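Local coordinates for protein mevalonate diphosphate decarboxylase (Legionella pneumophila, PDB 3LTO) that probably catalyses the ATP-dependent decarboxylation of mevalonate diphosphate to isopentenyl diphosphate, a step of isoprenoid biosynthesis, at residues Thr201-Glu206 and Phe246-Lys251; Lys217-Ala222 and Tyr232-His237. One frame throughout, in Å; residues are numbered along the deposited sequence.

Interaction 1 (Thr201-Glu206 and Phe246-Lys251); sequences TSPFYE and FKTCEK
T201 opens the contact against E250. The two side chains cross obliquely, with T201 CG2, anti to the backbone N, at the closest point. T201 CG2 is modelled 3.0 Å from E250 N and 3.2 Å from E250 CB, closer than normal packing and so doubtful in detail. This approach lies at the exposed margin, and the extended E250 chain keeps carboxylate oxygen OE1 beside the T201 side chain. One residue on, S202 carries the polar centre of the contact. The backbones come nearest here, S202 CA lying 4.0 Å from C249 CA. The S202 hydroxyl, anti to its own backbone N (chi1 172°), reaches T248 and donates from OG to T248 OG1 at 2.7 Å. The same S202 OG accepts F204 N-H, N to OG 3.2 Å, with an angle of 160° at the hydrogen; one bond crosses to T248 and the other closes a turn in its own chain. T248 OG1 in turn is bonded to Q244 O, which links S202 OG through T248 OG1 to helix 228-247. Next to this bond, S202 CA makes a CA-H...O contact to T248 O at 3.5 Å, and P203 CD comes to 3.3 Å from that same T248 O. The F204 and T248 side chains cross at about a right angle: F204 CD2 is nearest T248 OG1, and F204 CE2 lies 4.1 Å from T248 CG2. The ring also touches Q244 and L245 of the helix. F204 O accepts hydrogen bonds from T207 OG1, just before helix 208-224, and R211 NH2, in its first turn. The bond from F204 N to S202 OG defines an ST turn, whose S202 hydroxyl also bonds to T248, so the loop between helices 192-198 and 208-224 meets the residues that follow helix 228-247.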
# COMPACT_ATOMS: atom_id res chain seq x y z
N THR A 201 19.19 13.06 12.96
CA THR A 201 20.48 13.73 12.92
C THR A 201 21.68 12.79 12.75
O THR A 201 22.81 13.24 12.51
CB THR A 201 20.69 14.58 14.19
OG1 THR A 201 19.70 15.61 14.24
CG2 THR A 201 22.07 15.23 14.17
N SER A 202 21.46 11.49 12.86
CA SER A 202 22.56 10.56 12.67
C SER A 202 22.96 10.56 11.21
O SER A 202 22.10 10.67 10.32
CB SER A 202 22.15 9.15 13.08
OG SER A 202 23.17 8.24 12.71
N PRO A 203 24.26 10.43 10.92
CA PRO A 203 24.75 10.42 9.54
C PRO A 203 24.33 9.16 8.81
O PRO A 203 24.36 9.10 7.59
CB PRO A 203 26.27 10.49 9.70
CG PRO A 203 26.46 11.09 11.04
CD PRO A 203 25.39 10.44 11.87
N PHE A 204 23.94 8.14 9.58
CA PHE A 204 23.55 6.86 8.99
C PHE A 204 22.04 6.73 8.81
O PHE A 204 21.56 5.74 8.26
CB PHE A 204 24.05 5.72 9.87
CG PHE A 204 25.52 5.81 10.20
CD1 PHE A 204 26.47 5.94 9.19
CD2 PHE A 204 25.96 5.74 11.52
CE1 PHE A 204 27.84 6.02 9.50
CE2 PHE A 204 27.32 5.82 11.84
CZ PHE A 204 28.26 5.95 10.82
N TYR A 205 21.30 7.73 9.28
CA TYR A 205 19.84 7.70 9.17
C TYR A 205 19.37 7.68 7.72
O TYR A 205 18.53 6.88 7.33
CB TYR A 205 19.25 8.89 9.91
CG TYR A 205 17.76 9.06 9.73
CD1 TYR A 205 17.24 9.77 8.65
CD2 TYR A 205 16.86 8.50 10.63
CE1 TYR A 205 15.88 9.93 8.47
CE2 TYR A 205 15.49 8.64 10.47
CZ TYR A 205 15.00 9.36 9.39
OH TYR A 205 13.65 9.52 9.21
N GLU A 206 19.94 8.58 6.93
CA GLU A 206 19.61 8.72 5.51
C GLU A 206 19.63 7.40 4.75
O GLU A 206 18.79 7.16 3.88
CB GLU A 206 20.62 9.68 4.87
CG GLU A 206 22.07 9.27 5.16
CD GLU A 206 23.08 10.29 4.69
OE1 GLU A 206 23.20 10.48 3.46
OE2 GLU A 206 23.75 10.91 5.55
N PHE A 246 21.03 6.03 17.61
CA PHE A 246 20.83 6.82 18.81
C PHE A 246 22.13 7.48 19.29
O PHE A 246 22.15 8.67 19.62
CB PHE A 246 20.26 5.96 19.95
CG PHE A 246 19.06 5.12 19.57
CD1 PHE A 246 18.04 5.65 18.79
CD2 PHE A 246 18.93 3.81 20.03
CE1 PHE A 246 16.91 4.88 18.47
CE2 PHE A 246 17.82 3.03 19.71
CZ PHE A 246 16.79 3.57 18.93
N LYS A 247 23.22 6.73 19.32
CA LYS A 247 24.48 7.28 19.80
C LYS A 247 25.30 8.09 18.80
O LYS A 247 26.36 8.61 19.14
CB LYS A 247 25.35 6.18 20.40
CG LYS A 247 25.96 5.22 19.40
CD LYS A 247 26.87 4.21 20.10
CE LYS A 247 27.63 3.35 19.10
NZ LYS A 247 28.37 2.25 19.77
N THR A 248 24.83 8.19 17.56
CA THR A 248 25.56 8.98 16.57
C THR A 248 24.76 10.20 16.10
O THR A 248 25.09 10.81 15.09
CB THR A 248 25.96 8.14 15.33
OG1 THR A 248 24.80 7.55 14.76
CG2 THR A 248 26.94 7.04 15.72
N CYS A 249 23.69 10.54 16.82
CA CYS A 249 22.90 11.71 16.44
C CYS A 249 23.56 12.96 17.02
O CYS A 249 24.65 12.88 17.60
CB CYS A 249 21.45 11.58 16.94
SG CYS A 249 21.22 11.57 18.73
N GLU A 250 22.90 14.10 16.86
CA GLU A 250 23.41 15.38 17.36
C GLU A 250 23.80 15.31 18.83
O GLU A 250 24.91 15.70 19.21
CB GLU A 250 22.35 16.45 17.14
CG GLU A 250 22.81 17.87 17.37
CD GLU A 250 21.89 18.87 16.68
OE1 GLU A 250 21.82 18.84 15.43
OE2 GLU A 250 21.25 19.68 17.39
N LYS A 251 22.89 14.80 19.66
CA LYS A 251 23.16 14.66 21.09
C LYS A 251 23.06 13.17 21.43
O LYS A 251 22.00 12.67 21.82
CB LYS A 251 22.15 15.47 21.89
CG LYS A 251 22.34 16.99 21.79
CD LYS A 251 23.57 17.46 22.57
CE LYS A 251 23.74 18.97 22.52
NZ LYS A 251 24.04 19.47 21.14

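Interaction 2 (Lys217-Ala222 and Tyr232-His237); sequences KLLLNA and YQICWH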
# COMPACT_ATOMS: atom_id res chain seq x y z
N LYS A 217 15.63 -8.92 2.92
CA LYS A 217 15.81 -9.89 1.85
C LYS A 217 16.64 -11.06 2.36
O LYS A 217 16.32 -12.21 2.08
CB LYS A 217 16.52 -9.25 0.65
CG LYS A 217 16.97 -10.27 -0.40
CD LYS A 217 17.89 -9.66 -1.45
CE LYS A 217 17.12 -8.96 -2.55
NZ LYS A 217 16.35 -9.93 -3.39
N LEU A 218 17.69 -10.76 3.12
CA LEU A 218 18.54 -11.82 3.66
C LEU A 218 17.79 -12.65 4.70
O LEU A 218 17.85 -13.88 4.69
CB LEU A 218 19.80 -11.21 4.29
CG LEU A 218 20.79 -10.55 3.33
CD1 LEU A 218 21.91 -9.88 4.12
CD2 LEU A 218 21.36 -11.59 2.38
N LEU A 219 17.08 -11.97 5.59
CA LEU A 219 16.32 -12.64 6.64
C LEU A 219 15.27 -13.59 6.04
O LEU A 219 15.17 -14.75 6.44
CB LEU A 219 15.64 -11.60 7.53
CG LEU A 219 14.90 -12.15 8.75
CD1 LEU A 219 15.85 -13.01 9.59
CD2 LEU A 219 14.35 -10.98 9.56
N LEU A 220 14.48 -13.09 5.10
CA LEU A 220 13.45 -13.91 4.46
C LEU A 220 14.09 -15.15 3.84
O LEU A 220 13.54 -16.25 3.95
CB LEU A 220 12.71 -13.10 3.40
CG LEU A 220 11.27 -12.63 3.69
CD1 LEU A 220 11.03 -12.52 5.17
CD2 LEU A 220 11.02 -11.29 3.00
N ASN A 221 15.24 -14.98 3.21
CA ASN A 221 15.95 -16.11 2.61
C ASN A 221 16.42 -17.06 3.71
O ASN A 221 16.49 -18.27 3.51
CB ASN A 221 17.16 -15.65 1.79
CG ASN A 221 16.77 -15.02 0.46
OD1 ASN A 221 15.91 -15.54 -0.26
ND2 ASN A 221 17.42 -13.91 0.12
N ALA A 222 16.76 -16.50 4.87
CA ALA A 222 17.22 -17.31 5.99
C ALA A 222 16.06 -18.18 6.46
O ALA A 222 16.23 -19.37 6.71
CB ALA A 222 17.70 -16.42 7.14
N TYR A 232 19.68 -15.21 13.37
CA TYR A 232 20.33 -14.62 14.54
C TYR A 232 21.27 -13.47 14.15
O TYR A 232 21.11 -12.35 14.64
CB TYR A 232 21.12 -15.71 15.28
CG TYR A 232 22.28 -15.22 16.12
CD1 TYR A 232 22.08 -14.42 17.24
CD2 TYR A 232 23.59 -15.62 15.83
CE1 TYR A 232 23.13 -14.02 18.05
CE2 TYR A 232 24.66 -15.23 16.64
CZ TYR A 232 24.43 -14.43 17.74
OH TYR A 232 25.48 -14.06 18.55
N GLN A 233 22.21 -13.74 13.25
CA GLN A 233 23.18 -12.74 12.81
C GLN A 233 22.53 -11.51 12.17
O GLN A 233 22.87 -10.37 12.49
CB GLN A 233 24.17 -13.38 11.83
CG GLN A 233 24.82 -14.63 12.40
CD GLN A 233 25.75 -15.32 11.42
OE1 GLN A 233 25.40 -15.52 10.25
NE2 GLN A 233 26.93 -15.72 11.89
N ILE A 234 21.59 -11.74 11.26
CA ILE A 234 20.90 -10.64 10.60
C ILE A 234 20.15 -9.78 11.63
O ILE A 234 20.29 -8.56 11.64
CB ILE A 234 19.90 -11.16 9.55
CG1 ILE A 234 20.64 -11.99 8.50
CG2 ILE A 234 19.19 -9.99 8.89
CD1 ILE A 234 19.71 -12.75 7.58
N CYS A 235 19.36 -10.42 12.49
CA CYS A 235 18.62 -9.66 13.49
C CYS A 235 19.56 -8.91 14.41
O CYS A 235 19.24 -7.82 14.89
CB CYS A 235 17.71 -10.59 14.30
SG CYS A 235 16.31 -11.25 13.35
N TRP A 236 20.73 -9.50 14.65
CA TRP A 236 21.75 -8.89 15.50
C TRP A 236 22.20 -7.59 14.84
O TRP A 236 22.21 -6.52 15.46
CB TRP A 236 22.92 -9.87 15.65
CG TRP A 236 23.99 -9.48 16.64
CD1 TRP A 236 25.16 -8.82 16.37
CD2 TRP A 236 24.04 -9.81 18.03
NE1 TRP A 236 25.93 -8.73 17.50
CE2 TRP A 236 25.26 -9.33 18.54
CE3 TRP A 236 23.15 -10.47 18.91
CZ2 TRP A 236 25.63 -9.48 19.88
CZ3 TRP A 236 23.52 -10.62 20.24
CH2 TRP A 236 24.75 -10.13 20.72
N HIS A 237 22.57 -7.70 13.57
CA HIS A 237 23.03 -6.55 12.80
C HIS A 237 21.94 -5.49 12.73
O HIS A 237 22.22 -4.30 12.87
CB HIS A 237 23.43 -7.00 11.39
CG HIS A 237 24.64 -7.88 11.36
ND1 HIS A 237 24.94 -8.70 10.29
CD2 HIS A 237 25.63 -8.07 12.27
CE1 HIS A 237 26.06 -9.36 10.54
NE2 HIS A 237 26.50 -8.99 11.74
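I234 reaches across to the backbone of L218 and L219 with the tip of its longer branch. I234 CD1 lies 3.4 Å from L219 N and 3.5 Å from L218 C, so it rests against the peptide link between the two leucines. I234 CD1 also meets L218 CB at 3.6 Å and, further along the helix, A222 CB at 4.2 Å. Its position follows from an outstretched branch: CD1 is anti to CA about the CB-CG1 bond (chi2 169°), which carries it away from its own backbone. The shorter branch of I234 serves a different partner, with I234 CG2 4.1 Å from L219 CB. L219 is thus approached at its amide by one methyl and at its side-chain base by the other, while L219 CD1 extends to C235 SG at 4.2 Å. A222 offers a small side chain on the face shared with L218, one turn of helix away, and both lie against the I234 tip. The side-chain contacts are apolar, with methyl CD1 also lying against the polar peptide link, and C235 enters through sulfur alone.

The two helical segments run nearly antiparallel, at 156° between their directions, with axes 9.6 Å apart at closest approach. L219 and I234 are the matched pair at this level, and 204 Å² is buried in all. Beyond the first shell, A222 touches S230 and I231 near the start of helix 228-247, and L219 also packs on I231, extending the packing toward the connection between the helices. L13 and I14 cover L219, and L13 reaches C235 as well. The helical hairpin of 208-224 and 228-247 is flanked further by strand 279-281, where V279 meets C235, and by helix 258-274, whose W271 stacks on Y232.

In the fold
Both contacts use helix 228-247 but at different levels: interaction 2 pairs its first half with helix 208-224, whereas interaction 1 joins the residues following it to the loop that precedes helix 208-224. Their centres lie 23 Å apart and their nearest atoms about 11 Å apart, without touching. Along the chain, interaction 2 is nested within the span closed by interaction 1, so the near-antiparallel hairpin is packed through apolar side chains at interaction 2 and joined through hydroxyls where its outer ends meet. All four segments fall within the C-terminal family region of the decarboxylase. The centres of interactions 1 and 2 are about 22 Å and 19 Å from the centre of the chain.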